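Local atomic coordinates of phosphatidylethanolamine-binding protein (Plasmodium vivax, PDB entry 2GZQ), a protein that probably binds phosphatidylethanolamine or related phospholipid head groups. Residues 17-23 / 191-195; 56-60 / 196-200; 71-77 / 107-111; 99-105 / 121-127. One frame throughout, in Å; residues are numbered along the deposited sequence. Where two conformers were deposited one is given.

Contact 1: residues 17-23 / 191-195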
loop_
_atom_site.group_PDB
_atom_site.type_symbol
_atom_site.label_atom_id
_atom_site.label_comp_id
_atom_site.label_asym_id
_atom_site.label_seq_id
_atom_site.Cartn_x
_atom_site.Cartn_y
_atom_site.Cartn_z
ATOM N N GLU A 17 16.595 7.552 0.658
ATOM C CA GLU A 17 15.538 8.053 -0.209
ATOM C C GLU A 17 14.251 8.305 0.580
ATOM O O GLU A 17 13.565 9.328 0.421
ATOM C CB GLU A 17 15.249 6.941 -1.234
ATOM C CG GLU A 17 14.936 7.332 -2.621
ATOM C CD GLU A 17 14.734 6.109 -3.510
ATOM O OE1 GLU A 17 13.916 6.219 -4.449
ATOM O OE2 GLU A 17 15.397 5.042 -3.305
ATOM N N LEU A 18 13.888 7.334 1.393
ATOM C CA LEU A 18 12.679 7.463 2.178
ATOM C C LEU A 18 12.759 8.566 3.222
ATOM O O LEU A 18 11.763 9.258 3.484
ATOM C CB LEU A 18 12.306 6.130 2.816
ATOM C CG LEU A 18 11.992 4.991 1.836
ATOM C CD1 LEU A 18 11.464 3.745 2.555
ATOM C CD2 LEU A 18 11.078 5.401 0.723
ATOM N N LYS A 19 13.932 8.770 3.796
ATOM C CA LYS A 19 14.120 9.887 4.711
ATOM C C LYS A 19 14.038 11.219 3.994
ATOM O O LYS A 19 13.425 12.157 4.492
ATOM C CB LYS A 19 15.433 9.721 5.470
ATOM C CG LYS A 19 15.391 8.612 6.538
ATOM C CD LYS A 19 16.670 8.495 7.371
ATOM C CE LYS A 19 16.515 7.515 8.552
ATOM N NZ LYS A 19 17.727 7.421 9.442
ATOM N N ARG A 20 14.612 11.317 2.809
ATOM C CA ARG A 20 14.579 12.569 2.068
ATOM C C ARG A 20 13.143 13.036 1.862
ATOM O O ARG A 20 12.838 14.221 1.972
ATOM C CB ARG A 20 15.243 12.345 0.719
ATOM C CG ARG A 20 15.355 13.585 -0.121
ATOM C CD ARG A 20 15.917 13.240 -1.469
ATOM N NE ARG A 20 14.890 12.591 -2.264
ATOM C CZ ARG A 20 15.078 11.534 -3.047
ATOM N NH1 ARG A 20 16.277 10.987 -3.164
ATOM N NH2 ARG A 20 14.045 11.027 -3.708
ATOM N N GLU A 21 12.274 12.072 1.522
ATOM C CA GLU A 21 10.868 12.340 1.196
ATOM C C GLU A 21 9.947 12.320 2.410
ATOM O O GLU A 21 8.734 12.538 2.283
ATOM C CB GLU A 21 10.368 11.347 0.145
ATOM C CG GLU A 21 11.206 11.387 -1.111
ATOM C CD GLU A 21 11.143 12.714 -1.840
ATOM O OE1 GLU A 21 10.100 13.410 -1.788
ATOM O OE2 GLU A 21 12.154 13.108 -2.467
ATOM N N LYS A 22 10.534 12.078 3.578
ATOM C CA LYS A 22 9.833 11.972 4.859
ATOM C C LYS A 22 8.829 10.823 4.928
ATOM O O LYS A 22 7.988 10.781 5.824
ATOM C CB LYS A 22 9.213 13.295 5.257
ATOM C CG LYS A 22 10.308 14.339 5.477
ATOM C CD LYS A 22 9.869 15.581 6.212
ATOM C CE LYS A 22 11.053 16.510 6.349
ATOM N NZ LYS A 22 11.827 16.617 5.076
ATOM N N ILE A 23 8.972 9.867 4.034
ATOM C CA ILE A 23 8.270 8.631 4.198
ATOM C C ILE A 23 8.689 7.912 5.488
ATOM O O ILE A 23 7.858 7.316 6.160
ATOM C CB ILE A 23 8.392 7.851 2.910
ATOM C CG1 ILE A 23 7.627 8.626 1.835
ATOM C CG2 ILE A 23 7.900 6.451 3.060
ATOM C CD1 ILE A 23 7.963 8.222 0.453
ATOM N N GLY A 191 8.811 -4.654 1.211
ATOM C CA GLY A 191 8.840 -3.877 -0.012
ATOM C C GLY A 191 8.021 -2.626 0.106
ATOM O O GLY A 191 7.125 -2.511 0.932
ATOM N N PHE A 192 8.336 -1.668 -0.758
ATOM C CA PHE A 192 7.671 -0.369 -0.747
ATOM C C PHE A 192 7.793 0.293 -2.109
ATOM O O PHE A 192 8.849 0.210 -2.755
ATOM C CB PHE A 192 8.307 0.540 0.298
ATOM C CG PHE A 192 7.561 1.830 0.493
ATOM C CD1 PHE A 192 8.044 3.044 -0.028
ATOM C CD2 PHE A 192 6.365 1.850 1.183
ATOM C CE1 PHE A 192 7.333 4.216 0.129
ATOM C CE2 PHE A 192 5.658 3.025 1.327
ATOM C CZ PHE A 192 6.148 4.207 0.798
ATOM N N ASN A 193 6.747 0.991 -2.539
ATOM C CA ASN A 193 6.889 1.922 -3.667
ATOM C C ASN A 193 5.876 3.011 -3.463
ATOM O O ASN A 193 4.931 2.880 -2.682
ATOM C CB ASN A 193 6.675 1.194 -5.006
ATOM C CG ASN A 193 7.461 1.790 -6.138
ATOM O OD1 ASN A 193 7.781 3.008 -6.143
ATOM N ND2 ASN A 193 7.758 0.944 -7.133
ATOM N N TRP A 194 6.076 4.141 -4.137
ATOM C CA TRP A 194 5.143 5.255 -3.984
ATOM C C TRP A 194 5.262 6.165 -5.182
ATOM O O TRP A 194 6.230 6.092 -5.947
ATOM C CB TRP A 194 5.399 6.039 -2.661
ATOM C CG TRP A 194 6.504 7.064 -2.739
ATOM C CD1 TRP A 194 6.332 8.402 -2.761
ATOM C CD2 TRP A 194 7.919 6.833 -2.790
ATOM N NE1 TRP A 194 7.557 9.041 -2.830
ATOM C CE2 TRP A 194 8.549 8.100 -2.833
ATOM C CE3 TRP A 194 8.711 5.690 -2.798
ATOM C CZ2 TRP A 194 9.950 8.243 -2.917
ATOM C CZ3 TRP A 194 10.115 5.833 -2.867
ATOM C CH2 TRP A 194 10.707 7.101 -2.934
ATOM N N CYS A 195 4.268 7.048 -5.304
ATOM C CA CYS A 195 4.289 8.128 -6.280
ATOM C C CYS A 195 3.735 9.362 -5.616
ATOM O O CYS A 195 3.270 9.299 -4.480
ATOM C CB CYS A 195 3.458 7.728 -7.518
ATOM S SG CYS A 195 1.700 7.480 -7.212
HETATM O O HOH W 1 7.765 11.866 -2.594
#
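Helix 15-20 and the turn that ends it lie against strand 188-198, where Leu18 and Ile23 pack on the rings of Phe192 and Trp194. The helix stops in a Schellman motif, with Lys22 at positive phi, and the chain starts a new short helix at once, which brings Ile23 to the strand. Ile23 CG1 stands anti to the carbonyl carbon (chi1 -66°), sending Ile23 CD1 over one face of the indole, 3.3 Å from the centroid of the five-membered ring and 9° off the normal; Ile23 has two conformers, so this very short approach is uncertain. Ile23 CG2 meets Phe192 CZ at 3.6 Å. Leu18 CD2 touches both rings, 3.7 Å from Trp194 CZ3 and 3.9 Å from Phe192 CD1. Glu17 OE1, which is bonded to His51, borders the indole at its edge. A water in the indole plane accepts from Trp194 NE1 (2.8 Å) and donates to Glu21 OE1 (2.9 Å). This water thus gives the buried indole N-H its partner.

Contact 2: residues 56-60 / 196-200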
loop_
_atom_site.group_PDB
_atom_site.type_symbol
_atom_site.label_atom_id
_atom_site.label_comp_id
_atom_site.label_asym_id
_atom_site.label_seq_id
_atom_site.Cartn_x
_atom_site.Cartn_y
_atom_site.Cartn_z
ATOM N N ASP A 56 -0.509 11.483 -12.856
ATOM C CA ASP A 56 -1.802 12.125 -12.989
ATOM C C ASP A 56 -2.854 11.267 -12.299
ATOM O O ASP A 56 -2.828 10.038 -12.381
ATOM C CB ASP A 56 -2.166 12.319 -14.472
ATOM C CG ASP A 56 -1.394 13.448 -15.123
ATOM O OD1 ASP A 56 -0.594 14.114 -14.431
ATOM O OD2 ASP A 56 -1.585 13.662 -16.334
ATOM N N LEU A 57 -3.789 11.938 -11.643
ATOM C CA LEU A 57 -4.937 11.299 -11.026
ATOM C C LEU A 57 -5.774 10.549 -12.043
ATOM O O LEU A 57 -6.327 9.494 -11.765
ATOM C CB LEU A 57 -5.819 12.355 -10.389
ATOM C CG LEU A 57 -5.747 12.487 -8.891
ATOM C CD1 LEU A 57 -6.728 13.565 -8.466
ATOM C CD2 LEU A 57 -6.041 11.148 -8.233
ATOM N N ALA A 58 -5.904 11.113 -13.233
ATOM C CA ALA A 58 -6.650 10.437 -14.266
ATOM C C ALA A 58 -6.074 9.040 -14.496
ATOM O O ALA A 58 -4.856 8.845 -14.512
ATOM C CB ALA A 58 -6.623 11.244 -15.555
ATOM N N GLY A 59 -6.953 8.054 -14.660
ATOM C CA GLY A 59 -6.546 6.705 -14.969
ATOM C C GLY A 59 -6.175 5.863 -13.753
ATOM O O GLY A 59 -5.586 4.804 -13.919
ATOM N N THR A 60 -6.480 6.327 -12.532
ATOM C CA THR A 60 -6.225 5.580 -11.295
ATOM C C THR A 60 -7.484 5.045 -10.622
ATOM O O THR A 60 -7.450 4.611 -9.476
ATOM C CB THR A 60 -5.461 6.443 -10.294
ATOM O OG1 THR A 60 -6.253 7.567 -9.916
ATOM C CG2 THR A 60 -4.168 6.889 -10.890
ATOM N N GLN A 196 3.815 10.493 -6.321
ATOM C CA GLN A 196 3.184 11.724 -5.879
ATOM C C GLN A 196 2.020 12.065 -6.800
ATOM O O GLN A 196 2.156 12.015 -8.022
ATOM C CB GLN A 196 4.204 12.849 -5.907
ATOM C CG GLN A 196 5.396 12.736 -4.950
ATOM C CD GLN A 196 6.405 13.852 -5.204
ATOM O OE1 GLN A 196 6.291 14.925 -4.639
ATOM N NE2 GLN A 196 7.390 13.599 -6.063
HETATM N N MSE A 197 0.871 12.407 -6.233
HETATM C CA MSE A 197 -0.307 12.724 -7.032
HETATM C C MSE A 197 -0.933 14.002 -6.522
HETATM O O MSE A 197 -1.000 14.230 -5.318
HETATM C CB MSE A 197 -1.355 11.622 -6.928
HETATM C CG MSE A 197 -1.035 10.365 -7.692
HETATM SE SE MSE A 197 -2.478 9.051 -7.587
HETATM C CE MSE A 197 -3.506 9.618 -9.049
ATOM N N ARG A 198 -1.401 14.842 -7.444
ATOM C CA ARG A 198 -2.217 15.991 -7.090
ATOM C C ARG A 198 -3.369 16.108 -8.075
ATOM O O ARG A 198 -3.329 15.485 -9.136
ATOM C CB ARG A 198 -1.379 17.275 -7.068
ATOM C CG ARG A 198 -0.696 17.615 -8.387
ATOM C CD ARG A 198 0.102 18.938 -8.309
ATOM N NE ARG A 198 -0.720 20.113 -8.045
ATOM C CZ ARG A 198 -1.265 20.868 -8.994
ATOM N NH1 ARG A 198 -1.099 20.552 -10.274
ATOM N NH2 ARG A 198 -1.985 21.926 -8.669
ATOM N N ARG A 199 -4.413 16.823 -7.688
ATOM C CA ARG A 199 -5.453 17.138 -8.647
ATOM C C ARG A 199 -5.156 18.437 -9.378
ATOM O O ARG A 199 -4.968 19.493 -8.770
ATOM C CB ARG A 199 -6.836 17.144 -8.009
ATOM C CG ARG A 199 -7.955 17.322 -9.046
ATOM C CD ARG A 199 -9.318 17.297 -8.419
ATOM N NE ARG A 199 -9.669 15.977 -7.917
ATOM C CZ ARG A 199 -10.336 15.057 -8.606
ATOM N NH1 ARG A 199 -10.720 15.301 -9.850
ATOM N NH2 ARG A 199 -10.611 13.886 -8.052
ATOM N N LYS A 200 -5.114 18.344 -10.702
ATOM C CA LYS A 200 -5.056 19.518 -11.558
ATOM C C LYS A 200 -6.382 20.280 -11.519
ATOM O O LYS A 200 -6.483 21.337 -10.892
ATOM C CB LYS A 200 -4.737 19.095 -12.992
ATOM C CG LYS A 200 -3.630 18.065 -13.091
ATOM C CD LYS A 200 -3.291 17.731 -14.535
ATOM C CE LYS A 200 -2.189 18.634 -15.074
ATOM N NZ LYS A 200 -0.965 18.621 -14.223
HETATM O O HOH W 2 -3.245 14.918 -11.669
#
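Leu57 CD1 lies over one face of the Arg199 guanidinium, 3.6 Å above its plane and displaced toward the rim, while NE of that group donates to the carbonyl of Ile131. The same methyl rests on Arg199 CB at 3.6 Å. Arg199 starts out extended (chi1 -174°) and then bends at chi3, which lays its flat end beside the leucine. Residues 57-60 form a type II beta turn just after edge strand 54-56 of the mixed sheet, beside the end of strand 188-198; Gly59 takes the positive phi of the turn. Thr60 OG1 donates to Leu57 O at 2.7 Å, in the carbonyl plane on a lone pair, and Thr60 N reaches the same oxygen. The end of Met197, a selenomethionine, points at Leu57 and Thr60, although its modelled CE approaches Leu57 too closely for that spacing to be trusted. A water accepts from Leu57 N at 3.0 Å and donates to Arg198 O at 2.6 Å.

Contact 3: residues 71-77 / 107-111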
loop_
_atom_site.group_PDB
_atom_site.type_symbol
_atom_site.label_atom_id
_atom_site.label_comp_id
_atom_site.label_asym_id
_atom_site.label_seq_id
_atom_site.Cartn_x
_atom_site.Cartn_y
_atom_site.Cartn_z
ATOM N N GLU A 71 10.716 -11.384 -6.129
ATOM C CA GLU A 71 10.799 -12.762 -5.637
ATOM C C GLU A 71 9.488 -13.178 -5.044
ATOM O O GLU A 71 8.673 -12.336 -4.686
ATOM C CB GLU A 71 11.910 -12.937 -4.627
ATOM C CG GLU A 71 11.722 -12.112 -3.442
ATOM C CD GLU A 71 12.843 -12.258 -2.417
ATOM O OE1 GLU A 71 13.960 -11.764 -2.682
ATOM O OE2 GLU A 71 12.610 -12.870 -1.350
ATOM N N GLU A 72 9.257 -14.485 -5.026
ATOM C CA GLU A 72 8.129 -15.086 -4.337
ATOM C C GLU A 72 8.331 -14.989 -2.830
ATOM O O GLU A 72 9.450 -14.909 -2.364
ATOM C CB GLU A 72 8.003 -16.559 -4.738
ATOM C CG GLU A 72 7.569 -16.733 -6.166
ATOM C CD GLU A 72 7.477 -18.186 -6.590
ATOM O OE1 GLU A 72 7.486 -19.074 -5.719
ATOM O OE2 GLU A 72 7.389 -18.426 -7.808
ATOM N N PRO A 73 7.235 -15.018 -2.067
ATOM C CA PRO A 73 7.425 -15.056 -0.598
ATOM C C PRO A 73 8.019 -16.378 -0.166
ATOM O O PRO A 73 7.913 -17.356 -0.875
ATOM C CB PRO A 73 6.011 -14.920 -0.048
ATOM C CG PRO A 73 5.123 -15.370 -1.178
ATOM C CD PRO A 73 5.817 -15.046 -2.454
ATOM N N PRO A 74 8.633 -16.448 1.027
ATOM C CA PRO A 74 9.105 -17.710 1.566
ATOM C C PRO A 74 7.998 -18.750 1.671
ATOM O O PRO A 74 6.811 -18.413 1.752
ATOM C CB PRO A 74 9.609 -17.314 2.952
ATOM C CG PRO A 74 9.959 -15.866 2.829
ATOM C CD PRO A 74 8.912 -15.311 1.924
ATOM N N GLU A 75 8.391 -20.004 1.664
ATOM C CA GLU A 75 7.464 -21.102 1.844
ATOM C C GLU A 75 6.629 -20.906 3.100
ATOM O O GLU A 75 7.155 -20.541 4.154
ATOM C CB GLU A 75 8.253 -22.397 1.979
ATOM C CG GLU A 75 7.395 -23.656 2.049
ATOM C CD GLU A 75 8.201 -24.917 2.346
ATOM O OE1 GLU A 75 7.579 -25.977 2.560
ATOM O OE2 GLU A 75 9.450 -24.846 2.364
ATOM N N ASP A 76 5.331 -21.133 2.958
ATOM C CA ASP A 76 4.340 -20.972 4.021
ATOM C C ASP A 76 4.086 -19.549 4.479
ATOM O O ASP A 76 3.375 -19.319 5.466
ATOM C CB ASP A 76 4.629 -21.901 5.193
ATOM C CG ASP A 76 4.613 -23.361 4.795
ATOM O OD1 ASP A 76 3.746 -23.775 3.991
ATOM O OD2 ASP A 76 5.481 -24.093 5.288
ATOM N N TYR A 77 4.628 -18.597 3.727
ATOM C CA TYR A 77 4.298 -17.190 3.869
ATOM C C TYR A 77 3.657 -16.678 2.593
ATOM O O TYR A 77 3.788 -17.268 1.521
ATOM C CB TYR A 77 5.556 -16.359 4.223
ATOM C CG TYR A 77 5.957 -16.543 5.663
ATOM C CD1 TYR A 77 5.536 -15.639 6.624
ATOM C CD2 TYR A 77 6.664 -17.664 6.067
ATOM C CE1 TYR A 77 5.852 -15.806 7.936
ATOM C CE2 TYR A 77 6.991 -17.848 7.400
ATOM C CZ TYR A 77 6.570 -16.916 8.331
ATOM O OH TYR A 77 6.886 -17.143 9.660
ATOM N N ILE A 107 -0.959 -13.337 -1.423
ATOM C CA ILE A 107 -0.212 -13.380 -2.697
ATOM C C ILE A 107 0.962 -14.353 -2.585
ATOM O O ILE A 107 1.747 -14.302 -1.657
ATOM C CB ILE A 107 0.343 -11.974 -3.085
ATOM C CG1 ILE A 107 -0.782 -10.920 -3.174
ATOM C CG2 ILE A 107 1.141 -12.040 -4.353
ATOM C CD1 ILE A 107 -0.353 -9.492 -2.898
ATOM N N LYS A 108 1.051 -15.270 -3.526
ATOM C CA LYS A 108 2.093 -16.294 -3.586
ATOM C C LYS A 108 2.990 -16.148 -4.829
ATOM O O LYS A 108 4.086 -16.705 -4.862
ATOM C CB LYS A 108 1.480 -17.705 -3.614
ATOM C CG LYS A 108 0.743 -18.097 -2.371
ATOM C CD LYS A 108 1.653 -18.126 -1.153
ATOM C CE LYS A 108 2.678 -19.243 -1.229
ATOM N NZ LYS A 108 3.659 -19.324 -0.093
ATOM N N SER A 109 2.498 -15.426 -5.836
ATOM C CA SER A 109 3.078 -15.402 -7.191
ATOM C C SER A 109 3.925 -14.148 -7.395
ATOM O O SER A 109 3.612 -13.108 -6.819
ATOM C CB SER A 109 1.952 -15.342 -8.228
ATOM O OG SER A 109 2.471 -15.149 -9.541
ATOM N N LYS A 110 4.933 -14.197 -8.264
ATOM C CA LYS A 110 5.685 -12.993 -8.589
ATOM C C LYS A 110 4.883 -11.986 -9.387
ATOM O O LYS A 110 5.362 -10.904 -9.640
ATOM C CB LYS A 110 6.934 -13.319 -9.392
ATOM C CG LYS A 110 8.051 -13.867 -8.569
ATOM C CD LYS A 110 9.119 -14.407 -9.458
ATOM C CE LYS A 110 9.994 -13.309 -9.992
ATOM N NZ LYS A 110 11.240 -13.878 -10.574
ATOM N N GLU A 111 3.685 -12.349 -9.826
ATOM C CA GLU A 111 2.868 -11.470 -10.677
ATOM C C GLU A 111 1.454 -11.414 -10.118
ATOM O O GLU A 111 0.873 -12.459 -9.765
ATOM C CB GLU A 111 2.818 -11.993 -12.112
ATOM C CG GLU A 111 3.755 -11.297 -13.053
ATOM C CD GLU A 111 3.319 -11.449 -14.488
ATOM O OE1 GLU A 111 3.507 -12.554 -15.045
ATOM O OE2 GLU A 111 2.777 -10.472 -15.052
HETATM O O HOH W 3 5.231 -18.866 -3.835
HETATM O O HOH W 4 5.605 -16.746 -9.418
HETATM O O HOH W 5 6.253 -19.384 -1.528
HETATM O O HOH W 6 4.285 -22.070 0.436
#
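A water-rich contact between two surface loops is held here by Lys108, whose ammonium donates to the backbone oxygen of Tyr77. The loop 71-77 joins strand 66-69 to strand 77-85, and residues 107-111 join strand 99-107 to strand 111-113. Bends at chi2 and chi3 (-62° and -68°) curl the Lys108 chain back, although its CB points away from the other loop, and so bring NZ to within 2.6 Å of Tyr77 O. The donor stands 20° from the carbonyl plane. NZ also donates to two waters: one, at 2.9 Å, accepts in addition from Asp76 N, and the other lies near Pro73 O. Three acceptors therefore surround the ammonium, at a type II turn running from Pro74 to Tyr77. Pro73 presses its ring on the backbone of the other loop, with CD 3.4 Å from Lys108 O and CG 3.6 Å from Ile107 O. The extended Glu72 chain crosses Lys110 at about a right angle, CG to CG 3.8 Å. The Glu72 carboxylate makes no direct ion pair across the contact; a water instead links Glu72 OE2 (2.9 Å) to Lys110 N (2.9 Å). On the inner side, Pro73 touches Leu146 of strand 138-148, and both Pro73 and Ile107 touch Tyr79 of strand 77-85.

Contact 4: residues 99-105 / 121-127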
loop_
_atom_site.group_PDB
_atom_site.type_symbol
_atom_site.label_atom_id
_atom_site.label_comp_id
_atom_site.label_asym_id
_atom_site.label_seq_id
_atom_site.Cartn_x
_atom_site.Cartn_y
_atom_site.Cartn_z
ATOM N N TYR A 99 -5.217 6.925 4.990
ATOM C CA TYR A 99 -6.410 6.475 4.263
ATOM C C TYR A 99 -6.057 5.207 3.511
ATOM O O TYR A 99 -5.074 5.186 2.766
ATOM C CB TYR A 99 -6.883 7.577 3.309
ATOM C CG TYR A 99 -8.198 7.282 2.632
ATOM C CD1 TYR A 99 -9.386 7.764 3.146
ATOM C CD2 TYR A 99 -8.243 6.483 1.535
ATOM C CE1 TYR A 99 -10.599 7.472 2.516
ATOM C CE2 TYR A 99 -9.457 6.175 0.910
ATOM C CZ TYR A 99 -10.608 6.686 1.416
ATOM O OH TYR A 99 -11.802 6.359 0.784
ATOM N N VAL A 100 -6.839 4.149 3.698
ATOM C CA VAL A 100 -6.543 2.891 3.050
ATOM C C VAL A 100 -7.396 2.665 1.795
ATOM O O VAL A 100 -8.609 2.504 1.863
ATOM C CB VAL A 100 -6.557 1.695 4.044
ATOM C CG1 VAL A 100 -7.859 1.596 4.787
ATOM C CG2 VAL A 100 -6.200 0.382 3.319
ATOM N N HIS A 101 -6.716 2.682 0.656
ATOM C CA HIS A 101 -7.328 2.445 -0.629
ATOM C C HIS A 101 -7.560 0.981 -0.957
ATOM O O HIS A 101 -8.473 0.676 -1.746
ATOM C CB HIS A 101 -6.442 3.079 -1.705
ATOM C CG HIS A 101 -6.459 4.560 -1.663
ATOM N ND1 HIS A 101 -7.528 5.288 -2.111
ATOM C CD2 HIS A 101 -5.574 5.462 -1.169
ATOM C CE1 HIS A 101 -7.304 6.580 -1.902
ATOM N NE2 HIS A 101 -6.117 6.710 -1.334
ATOM N N TRP A 102 -6.730 0.080 -0.453
ATOM C CA TRP A 102 -6.702 -1.292 -0.961
ATOM C C TRP A 102 -5.927 -2.140 0.012
ATOM O O TRP A 102 -4.874 -1.716 0.492
ATOM C CB TRP A 102 -6.051 -1.297 -2.353
ATOM C CG TRP A 102 -6.020 -2.615 -3.062
ATOM C CD1 TRP A 102 -6.932 -3.633 -2.989
ATOM C CD2 TRP A 102 -5.013 -3.034 -3.977
ATOM N NE1 TRP A 102 -6.544 -4.662 -3.819
ATOM C CE2 TRP A 102 -5.365 -4.318 -4.431
ATOM C CE3 TRP A 102 -3.842 -2.436 -4.461
ATOM C CZ2 TRP A 102 -4.575 -5.037 -5.315
ATOM C CZ3 TRP A 102 -3.068 -3.144 -5.367
ATOM C CH2 TRP A 102 -3.438 -4.431 -5.790
ATOM N N ALA A 103 -6.442 -3.329 0.309
ATOM C CA ALA A 103 -5.714 -4.330 1.086
ATOM C C ALA A 103 -6.007 -5.703 0.552
ATOM O O ALA A 103 -7.161 -6.142 0.534
ATOM C CB ALA A 103 -6.091 -4.282 2.562
ATOM N N VAL A 104 -4.968 -6.414 0.132
ATOM C CA VAL A 104 -5.112 -7.756 -0.410
ATOM C C VAL A 104 -4.034 -8.616 0.231
ATOM O O VAL A 104 -2.885 -8.219 0.344
ATOM C CB VAL A 104 -5.075 -7.758 -1.956
ATOM C CG1 VAL A 104 -3.790 -7.153 -2.499
ATOM C CG2 VAL A 104 -5.303 -9.139 -2.505
ATOM N N SER A 105 -4.436 -9.811 0.652
ATOM C CA SER A 105 -3.586 -10.707 1.406
ATOM C C SER A 105 -3.584 -12.098 0.805
ATOM O O SER A 105 -4.603 -12.551 0.286
ATOM C CB SER A 105 -4.123 -10.717 2.832
ATOM O OG SER A 105 -3.360 -11.533 3.706
ATOM N N ILE A 121 -7.107 -12.962 -0.693
ATOM C CA ILE A 121 -8.271 -12.484 0.028
ATOM C C ILE A 121 -8.232 -10.975 -0.082
ATOM O O ILE A 121 -7.266 -10.330 0.367
ATOM C CB ILE A 121 -8.212 -12.916 1.497
ATOM C CG1 ILE A 121 -8.087 -14.422 1.621
ATOM C CG2 ILE A 121 -9.456 -12.412 2.223
ATOM C CD1 ILE A 121 -8.038 -14.939 3.042
ATOM N N THR A 122 -9.270 -10.384 -0.636
ATOM C CA THR A 122 -9.390 -8.949 -0.705
ATOM C C THR A 122 -10.052 -8.405 0.562
ATOM O O THR A 122 -11.264 -8.501 0.743
ATOM C CB THR A 122 -10.116 -8.508 -1.983
ATOM O OG1 THR A 122 -9.316 -8.894 -3.114
ATOM C CG2 THR A 122 -10.324 -7.023 -2.028
ATOM N N LEU A 123 -9.235 -7.919 1.474
ATOM C CA LEU A 123 -9.721 -7.459 2.762
ATOM C C LEU A 123 -10.387 -6.087 2.640
ATOM O O LEU A 123 -11.354 -5.787 3.301
ATOM C CB LEU A 123 -8.560 -7.388 3.753
ATOM C CG LEU A 123 -7.898 -8.712 4.092
ATOM C CD1 LEU A 123 -6.615 -8.451 4.914
ATOM C CD2 LEU A 123 -8.825 -9.614 4.835
ATOM N N LEU A 124 -9.866 -5.255 1.740
ATOM C CA LEU A 124 -10.493 -3.980 1.378
ATOM C C LEU A 124 -10.367 -3.808 -0.133
ATOM O O LEU A 124 -9.242 -3.654 -0.636
ATOM C CB LEU A 124 -9.822 -2.808 2.097
ATOM C CG LEU A 124 -9.992 -2.835 3.617
ATOM C CD1 LEU A 124 -9.043 -1.827 4.259
ATOM C CD2 LEU A 124 -11.438 -2.517 4.015
ATOM N N PRO A 125 -11.504 -3.789 -0.859
ATOM C CA PRO A 125 -11.363 -3.712 -2.296
ATOM C C PRO A 125 -10.861 -2.333 -2.725
ATOM O O PRO A 125 -11.109 -1.321 -2.060
ATOM C CB PRO A 125 -12.779 -3.972 -2.811
ATOM C CG PRO A 125 -13.681 -3.562 -1.692
ATOM C CD PRO A 125 -12.916 -3.809 -0.429
ATOM N N TYR A 126 -10.157 -2.301 -3.844
ATOM C CA TYR A 126 -9.536 -1.087 -4.352
ATOM C C TYR A 126 -10.543 0.029 -4.527
ATOM O O TYR A 126 -11.566 -0.158 -5.214
ATOM C CB TYR A 126 -8.873 -1.388 -5.704
ATOM C CG TYR A 126 -8.137 -0.200 -6.259
ATOM C CD1 TYR A 126 -6.816 0.022 -5.958
ATOM C CD2 TYR A 126 -8.784 0.715 -7.078
ATOM C CE1 TYR A 126 -6.136 1.098 -6.476
ATOM C CE2 TYR A 126 -8.119 1.827 -7.586
ATOM C CZ TYR A 126 -6.794 2.026 -7.257
ATOM O OH TYR A 126 -6.093 3.132 -7.726
ATOM N N VAL A 127 -10.223 1.206 -4.001
ATOM C CA VAL A 127 -10.897 2.437 -4.390
ATOM C C VAL A 127 -9.813 3.440 -4.698
ATOM O O VAL A 127 -8.820 3.550 -3.962
ATOM C CB VAL A 127 -11.835 2.954 -3.293
ATOM C CG1 VAL A 127 -12.915 1.934 -2.984
ATOM C CG2 VAL A 127 -11.063 3.327 -2.036
HETATM O O HOH W 7 -7.856 -7.130 -4.665
#
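Residues 99-105 of strand 99-107 pair antiparallel with 121-124 at the edge of the mixed sheet, the following loop to Val127 stays alongside, and a classic beta bulge interrupts the pairing where Leu123 and Leu124 both face Ala103. Among the backbone bonds, Ile121 N donates to Ser105 O at 2.7 Å and Ser105 N returns the bond to Ile121 O. At the bulge, Ala103 O takes a straight bond from Leu124 N (3.1 Å) and a weak one from Leu123 N, while Ala103 N donates to Leu124 O. Farther along, Val127 N donates to His101 O, and His101 ND1 to Val127 O at 2.8 Å; the latter bond is bent, its acceptor 20° out of the imidazole plane. The aromatic contact is offset edge-to-face: with Trp102 extended from the backbone (chi1 -176°), the edge of Tyr126 turns toward its indole face, planes at 75°. Tyr126 CB lies over this same indole, and Val104 CG1 over the opposite face, displaced toward the rim. On the face of Ala103 and Leu124, Leu124 CD1 meets both Val100 CG1 and Val100 CG2 at 3.7 Å. A water in the indole plane accepts from Trp102 NE1 at 2.9 Å and lies 2.8 Å from Thr122 OG1.

Overall arrangement
Contacts 1 and 2 share strand 188-198: the first is buried and largely apolar, whereas the second, near the C-terminus, is partly buried and mixes aliphatic contact with a guanidinium face. Contact 4 belongs to the same mixed sheet but lies at its opposite margin, and alone rests on a ladder of backbone bonds. Contact 3 joins loops at the surface, and there lysine and water replace strand pairing. Contacts 3 and 4 adjoin in sequence, their centres about 18 Å apart. Contact 2 touches contact 4 through a probable hydrogen bond between Thr60 O and Tyr126 OH, but lies across the chain's centre from contact 3, with centres about 31 Å apart.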